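Local coordinates for protein beta-fructofuranosidase (PDB 6NOB) that probably hydrolyses sucrose and related beta-fructofuranosides, as a glycoside hydrolase family 32 beta-fructofuranosidase, at residues 474-479 / 591-596; 492-497 / 584-589. All blocks are in the same frame, centred on the assembly; numbering follows the deposited sequence.

How the contacts relate
Both contacts are buried, and both face the same side of the antiparallel sheet in the C-terminal beta-sandwich that accompanies the five-bladed propeller of family 32 enzymes. Contact 1 sets propeller strand 468-481 against strand 591-596; contact 2 sets the short helix 491-497 against the neighbouring strand, 582-588. The two centres lie about 9 Å apart, and probable backbone hydrogen bonds from Glu593 N to Phe586 O and from Phe595 N to Glu584 O join the strands. The chemistry differs: contact 1 is mainly ionic and water-mediated, whereas contact 2 is chiefly aromatic and apolar, with one phenol-carboxylate bond at the end where Tyr494 is partly exposed.

Contact 1 (474-479 / 591-596)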
loop_
_atom_site.group_PDB
_atom_site.type_symbol
_atom_site.label_atom_id
_atom_site.label_comp_id
_atom_site.label_asym_id
_atom_site.label_seq_id
_atom_site.Cartn_x
_atom_site.Cartn_y
_atom_site.Cartn_z
ATOM N N LEU A 474 8.322 -3.186 -3.194
ATOM C CA LEU A 474 8.530 -3.835 -4.478
ATOM C C LEU A 474 7.659 -5.089 -4.550
ATOM O O LEU A 474 7.507 -5.792 -3.547
ATOM C CB LEU A 474 10.004 -4.193 -4.672
ATOM C CG LEU A 474 10.958 -3.008 -4.871
ATOM C CD1 LEU A 474 12.415 -3.451 -4.806
ATOM C CD2 LEU A 474 10.674 -2.296 -6.190
ATOM N N PRO A 475 7.054 -5.373 -5.703
ATOM C CA PRO A 475 6.083 -6.478 -5.775
ATOM C C PRO A 475 6.721 -7.817 -5.433
ATOM O O PRO A 475 7.779 -8.176 -5.955
ATOM C CB PRO A 475 5.596 -6.434 -7.229
ATOM C CG PRO A 475 6.635 -5.650 -7.972
ATOM C CD PRO A 475 7.196 -4.669 -6.989
ATOM N N ARG A 476 6.065 -8.556 -4.540
ATOM C CA ARG A 476 6.562 -9.835 -4.057
ATOM C C ARG A 476 5.687 -10.977 -4.561
ATOM O O ARG A 476 4.456 -10.866 -4.592
ATOM C CB ARG A 476 6.618 -9.856 -2.528
ATOM C CG ARG A 476 7.572 -8.833 -1.942
ATOM C CD ARG A 476 7.451 -8.748 -0.430
ATOM N NE ARG A 476 8.150 -7.577 0.094
ATOM C CZ ARG A 476 8.224 -7.262 1.383
ATOM N NH1 ARG A 476 7.645 -8.037 2.289
ATOM N NH2 ARG A 476 8.880 -6.175 1.766
ATOM N N GLU A 477 6.330 -12.071 -4.958
ATOM C CA GLU A 477 5.629 -13.290 -5.326
ATOM C C GLU A 477 5.479 -14.170 -4.092
ATOM O O GLU A 477 6.394 -14.266 -3.270
ATOM C CB GLU A 477 6.385 -14.043 -6.426
ATOM C CG GLU A 477 5.678 -15.299 -6.928
ATOM C CD GLU A 477 6.491 -16.057 -7.963
ATOM O OE1 GLU A 477 7.441 -15.469 -8.525
ATOM O OE2 GLU A 477 6.177 -17.242 -8.214
ATOM N N LEU A 478 4.321 -14.814 -3.970
ATOM C CA LEU A 478 3.989 -15.613 -2.800
ATOM C C LEU A 478 3.942 -17.094 -3.149
ATOM O O LEU A 478 3.416 -17.482 -4.197
ATOM C CB LEU A 478 2.644 -15.183 -2.208
ATOM C CG LEU A 478 2.568 -13.744 -1.700
ATOM C CD1 LEU A 478 1.226 -13.485 -1.030
ATOM C CD2 LEU A 478 3.715 -13.458 -0.746
ATOM N N HIS A 479 4.494 -17.913 -2.255
ATOM C CA HIS A 479 4.365 -19.360 -2.317
ATOM C C HIS A 479 4.217 -19.893 -0.898
ATOM O O HIS A 479 4.563 -19.222 0.077
ATOM C CB HIS A 479 5.569 -20.016 -3.014
ATOM C CG HIS A 479 5.503 -19.955 -4.508
ATOM N ND1 HIS A 479 4.719 -20.811 -5.254
ATOM C CD2 HIS A 479 6.126 -19.144 -5.397
ATOM C CE1 HIS A 479 4.855 -20.524 -6.537
ATOM N NE2 HIS A 479 5.703 -19.516 -6.650
ATOM N N VAL A 591 14.767 3.357 1.885
ATOM C CA VAL A 591 13.963 2.208 2.289
ATOM C C VAL A 591 14.784 0.952 2.038
ATOM O O VAL A 591 15.518 0.858 1.050
ATOM C CB VAL A 591 12.608 2.179 1.540
ATOM C CG1 VAL A 591 12.822 2.113 0.029
ATOM C CG2 VAL A 591 11.739 1.020 2.020
ATOM N N VAL A 592 14.670 -0.008 2.954
ATOM C CA VAL A 592 15.361 -1.286 2.849
ATOM C C VAL A 592 14.319 -2.392 2.782
ATOM O O VAL A 592 13.240 -2.290 3.373
ATOM C CB VAL A 592 16.339 -1.514 4.028
ATOM C CG1 VAL A 592 15.585 -1.850 5.306
ATOM C CG2 VAL A 592 17.344 -2.609 3.695
ATOM N N GLU A 593 14.634 -3.437 2.020
ATOM C CA GLU A 593 13.828 -4.654 1.979
ATOM C C GLU A 593 14.785 -5.835 1.945
ATOM O O GLU A 593 15.631 -5.923 1.049
ATOM C CB GLU A 593 12.887 -4.674 0.769
ATOM C CG GLU A 593 11.953 -3.472 0.692
ATOM C CD GLU A 593 10.854 -3.640 -0.335
ATOM O OE1 GLU A 593 9.996 -4.525 -0.144
ATOM O OE2 GLU A 593 10.846 -2.883 -1.329
ATOM N N VAL A 594 14.659 -6.730 2.922
ATOM C CA VAL A 594 15.605 -7.819 3.129
ATOM C C VAL A 594 14.860 -9.142 3.019
ATOM O O VAL A 594 13.777 -9.302 3.593
ATOM C CB VAL A 594 16.305 -7.699 4.495
ATOM C CG1 VAL A 594 17.236 -8.876 4.724
ATOM C CG2 VAL A 594 17.060 -6.380 4.590
ATOM N N PHE A 595 15.446 -10.090 2.291
ATOM C CA PHE A 595 14.882 -11.421 2.119
ATOM C C PHE A 595 15.917 -12.456 2.534
ATOM O O PHE A 595 17.055 -12.429 2.054
ATOM C CB PHE A 595 14.428 -11.633 0.671
ATOM C CG PHE A 595 13.409 -10.628 0.222
ATOM C CD1 PHE A 595 13.804 -9.423 -0.340
ATOM C CD2 PHE A 595 12.056 -10.869 0.401
ATOM C CE1 PHE A 595 12.867 -8.488 -0.732
ATOM C CE2 PHE A 595 11.115 -9.938 0.009
ATOM C CZ PHE A 595 11.521 -8.745 -0.560
ATOM N N LEU A 596 15.526 -13.355 3.432
ATOM C CA LEU A 596 16.429 -14.344 4.000
ATOM C C LEU A 596 16.054 -15.740 3.523
ATOM O O LEU A 596 14.868 -16.067 3.400
ATOM C CB LEU A 596 16.401 -14.293 5.530
ATOM C CG LEU A 596 16.647 -12.919 6.155
ATOM C CD1 LEU A 596 16.720 -13.025 7.667
ATOM C CD2 LEU A 596 17.921 -12.308 5.602
HETATM O O HOH W 1 9.561 -6.313 -1.853
#
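Glu593 OE1 is gripped from two directions. Arg476 NH2 forms a salt bridge to Glu593 OE1 at 2.8 Å, with an almost linear N-H...O angle of 177°, the oxygen lying in the guanidinium plane and using its anti lone pair. A water donates to the same OE1, accepts from Arg476 NE (N to water O 2.7 Å) and donates to the carbonyl oxygen Leu474 O (2.7 Å), so it ties the acid, the base and the backbone together. The other carboxylate oxygen, Glu593 OE2, takes the backbone N-H of Leu474 on its syn lone pair, with Leu474 N 3.2 Å away, while His121 binds OE2 from outside the two segments. The Arg476 chain runs extended from CG to NE (chi2 172°), which carries the guanidinium across to strand 591-596. There the edge of the Phe595 ring abuts one guanidinium face, Phe595 CZ standing 3.6 Å from Arg476 NE and the two planes 83° apart. Asp430 pairs with Arg476 NH1, and Ser604 OG is hydrogen-bonded to Arg476 NH2. Strand 468-481 belongs to the propeller and 591-596 to the C-terminal sandwich, so the contact bridges the two modules. With every residue that touches here buried, the ion pair and its hydrogen bonds probably repay part of the cost of burying both charges, and the arginine and backbone donors are likely to favour an ionised Glu593.

Contact 2 (492-497 / 584-589); sequences EVYREL and EVFFDR
Tyr494 OH donates to Glu584 OE1 across a modelled gap of 2.5 Å, so short that its exact length is doubtful. The acceptor lies in the plane of the phenol ring at its edge, and the two side chains arrive from opposite directions. Glu584 has CG anti to the backbone N (chi1 -162°) and an extended chain, which delivers the carboxylate to the hydroxyl. Crossing the tyrosine at about a right angle, Phe586 turns its ring edge to it, with Phe586 CZ 3.5 Å from Tyr494 CE1. The ring centroids are 5.8 Å apart and the planes meet at 54°, an oblique pair. Val493 CG1 reaches Phe586 CE2 at 3.9 Å, so consecutive helix residues both touch this ring. Helix 491-497 packs on the sandwich sheet; the axis of its segment 492-497 passes 12.4 Å from that of strand segment 584-588, and their N-to-C directions differ by 55°. In the next shell, Lys488 NZ bonds the Tyr494 hydroxyl. A phenylalanine here would probably leave Glu584 OE1 without its phenol donor and deprive Lys488 NZ of this hydroxyl. Tyr521 OH holds Glu584 OE2, and the Tyr521 ring meets Phe586 edge-to-face, while Pro489 touches both Tyr494 and Phe586.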
loop_
_atom_site.group_PDB
_atom_site.type_symbol
_atom_site.label_atom_id
_atom_site.label_comp_id
_atom_site.label_asym_id
_atom_site.label_seq_id
_atom_site.Cartn_x
_atom_site.Cartn_y
_atom_site.Cartn_z
ATOM N N GLU A 492 10.553 -9.801 -12.479
ATOM C CA GLU A 492 10.738 -8.532 -13.175
ATOM C C GLU A 492 11.553 -7.542 -12.350
ATOM O O GLU A 492 12.295 -6.731 -12.916
ATOM C CB GLU A 492 9.383 -7.929 -13.535
ATOM C CG GLU A 492 8.586 -8.739 -14.540
ATOM C CD GLU A 492 7.666 -9.744 -13.881
ATOM O OE1 GLU A 492 7.895 -10.087 -12.703
ATOM O OE2 GLU A 492 6.704 -10.184 -14.542
ATOM N N VAL A 493 11.427 -7.586 -11.021
ATOM C CA VAL A 493 12.220 -6.700 -10.171
ATOM C C VAL A 493 13.706 -6.966 -10.373
ATOM O O VAL A 493 14.502 -6.037 -10.565
ATOM C CB VAL A 493 11.807 -6.860 -8.695
ATOM C CG1 VAL A 493 12.917 -6.377 -7.770
ATOM C CG2 VAL A 493 10.515 -6.106 -8.425
ATOM N N TYR A 494 14.102 -8.241 -10.351
ATOM C CA TYR A 494 15.496 -8.591 -10.604
ATOM C C TYR A 494 15.922 -8.188 -12.011
ATOM O O TYR A 494 17.026 -7.665 -12.207
ATOM C CB TYR A 494 15.710 -10.091 -10.401
ATOM C CG TYR A 494 15.478 -10.582 -8.988
ATOM C CD1 TYR A 494 16.384 -10.296 -7.973
ATOM C CD2 TYR A 494 14.366 -11.356 -8.676
ATOM C CE1 TYR A 494 16.183 -10.758 -6.684
ATOM C CE2 TYR A 494 14.157 -11.820 -7.389
ATOM C CZ TYR A 494 15.068 -11.519 -6.397
ATOM O OH TYR A 494 14.863 -11.979 -5.116
ATOM N N ARG A 495 15.058 -8.419 -13.002
ATOM C CA ARG A 495 15.422 -8.145 -14.389
ATOM C C ARG A 495 15.604 -6.653 -14.639
ATOM O O ARG A 495 16.544 -6.246 -15.330
ATOM C CB ARG A 495 14.359 -8.718 -15.329
ATOM C CG ARG A 495 14.689 -8.586 -16.817
ATOM C CD ARG A 495 13.489 -8.961 -17.683
ATOM N NE ARG A 495 12.439 -7.945 -17.625
ATOM C CZ ARG A 495 11.137 -8.202 -17.723
ATOM N NH1 ARG A 495 10.715 -9.449 -17.880
ATOM N NH2 ARG A 495 10.257 -7.210 -17.662
ATOM N N GLU A 496 14.725 -5.820 -14.082
ATOM C CA GLU A 496 14.728 -4.399 -14.414
ATOM C C GLU A 496 15.619 -3.559 -13.505
ATOM O O GLU A 496 16.179 -2.557 -13.966
ATOM C CB GLU A 496 13.300 -3.845 -14.371
ATOM C CG GLU A 496 12.329 -4.521 -15.336
ATOM C CD GLU A 496 12.719 -4.343 -16.794
ATOM O OE1 GLU A 496 13.264 -3.275 -17.146
ATOM O OE2 GLU A 496 12.481 -5.276 -17.590
ATOM N N LEU A 497 15.778 -3.936 -12.232
ATOM C CA LEU A 497 16.406 -3.057 -11.250
ATOM C C LEU A 497 17.871 -3.363 -10.975
ATOM O O LEU A 497 18.590 -2.470 -10.511
ATOM C CB LEU A 497 15.642 -3.108 -9.921
ATOM C CG LEU A 497 14.220 -2.545 -9.928
ATOM C CD1 LEU A 497 13.642 -2.514 -8.519
ATOM C CD2 LEU A 497 14.197 -1.160 -10.554
ATOM N N GLU A 584 19.552 -11.442 1.137
ATOM C CA GLU A 584 19.336 -10.646 -0.062
ATOM C C GLU A 584 18.787 -9.287 0.351
ATOM O O GLU A 584 17.772 -9.212 1.049
ATOM C CB GLU A 584 18.378 -11.354 -1.025
ATOM C CG GLU A 584 18.439 -10.825 -2.441
ATOM C CD GLU A 584 17.645 -11.661 -3.430
ATOM O OE1 GLU A 584 16.438 -11.886 -3.201
ATOM O OE2 GLU A 584 18.232 -12.094 -4.443
ATOM N N VAL A 585 19.462 -8.218 -0.072
ATOM C CA VAL A 585 19.174 -6.868 0.400
ATOM C C VAL A 585 18.883 -5.962 -0.788
ATOM O O VAL A 585 19.670 -5.905 -1.740
ATOM C CB VAL A 585 20.340 -6.292 1.225
ATOM C CG1 VAL A 585 19.994 -4.903 1.734
ATOM C CG2 VAL A 585 20.688 -7.221 2.378
ATOM N N PHE A 586 17.757 -5.254 -0.727
ATOM C CA PHE A 586 17.454 -4.137 -1.618
ATOM C C PHE A 586 17.409 -2.875 -0.763
ATOM O O PHE A 586 16.515 -2.729 0.078
ATOM C CB PHE A 586 16.118 -4.322 -2.339
ATOM C CG PHE A 586 16.077 -5.476 -3.305
ATOM C CD1 PHE A 586 15.875 -6.771 -2.856
ATOM C CD2 PHE A 586 16.192 -5.257 -4.667
ATOM C CE1 PHE A 586 15.818 -7.830 -3.745
ATOM C CE2 PHE A 586 16.137 -6.312 -5.563
ATOM C CZ PHE A 586 15.949 -7.601 -5.099
ATOM N N PHE A 587 18.359 -1.967 -0.969
ATOM C CA PHE A 587 18.315 -0.655 -0.333
ATOM C C PHE A 587 18.192 0.412 -1.408
ATOM O O PHE A 587 19.056 0.517 -2.285
ATOM C CB PHE A 587 19.543 -0.384 0.535
ATOM C CG PHE A 587 19.462 0.921 1.268
ATOM C CD1 PHE A 587 18.654 1.048 2.385
ATOM C CD2 PHE A 587 20.157 2.033 0.818
ATOM C CE1 PHE A 587 18.556 2.252 3.057
ATOM C CE2 PHE A 587 20.064 3.240 1.485
ATOM C CZ PHE A 587 19.261 3.350 2.605
ATOM N N ASP A 588 17.133 1.220 -1.320
ATOM C CA ASP A 588 16.774 2.180 -2.360
ATOM C C ASP A 588 16.677 3.575 -1.731
ATOM O O ASP A 588 15.584 4.105 -1.521
ATOM C CB ASP A 588 15.468 1.767 -3.043
ATOM C CG ASP A 588 15.093 2.675 -4.197
ATOM O OD1 ASP A 588 15.979 3.385 -4.718
ATOM O OD2 ASP A 588 13.906 2.671 -4.584
ATOM N N ARG A 589 17.841 4.151 -1.416
ATOM C CA ARG A 589 17.982 5.526 -0.938
ATOM C C ARG A 589 17.369 5.757 0.441
ATOM O O ARG A 589 18.062 6.218 1.355
ATOM C CB ARG A 589 17.386 6.504 -1.958
ATOM C CG ARG A 589 18.224 6.641 -3.224
ATOM C CD ARG A 589 17.386 7.104 -4.403
ATOM N NE ARG A 589 16.889 8.465 -4.222
ATOM C CZ ARG A 589 17.561 9.557 -4.570
ATOM N NH1 ARG A 589 18.764 9.451 -5.119
ATOM N NH2 ARG A 589 17.030 10.756 -4.371
#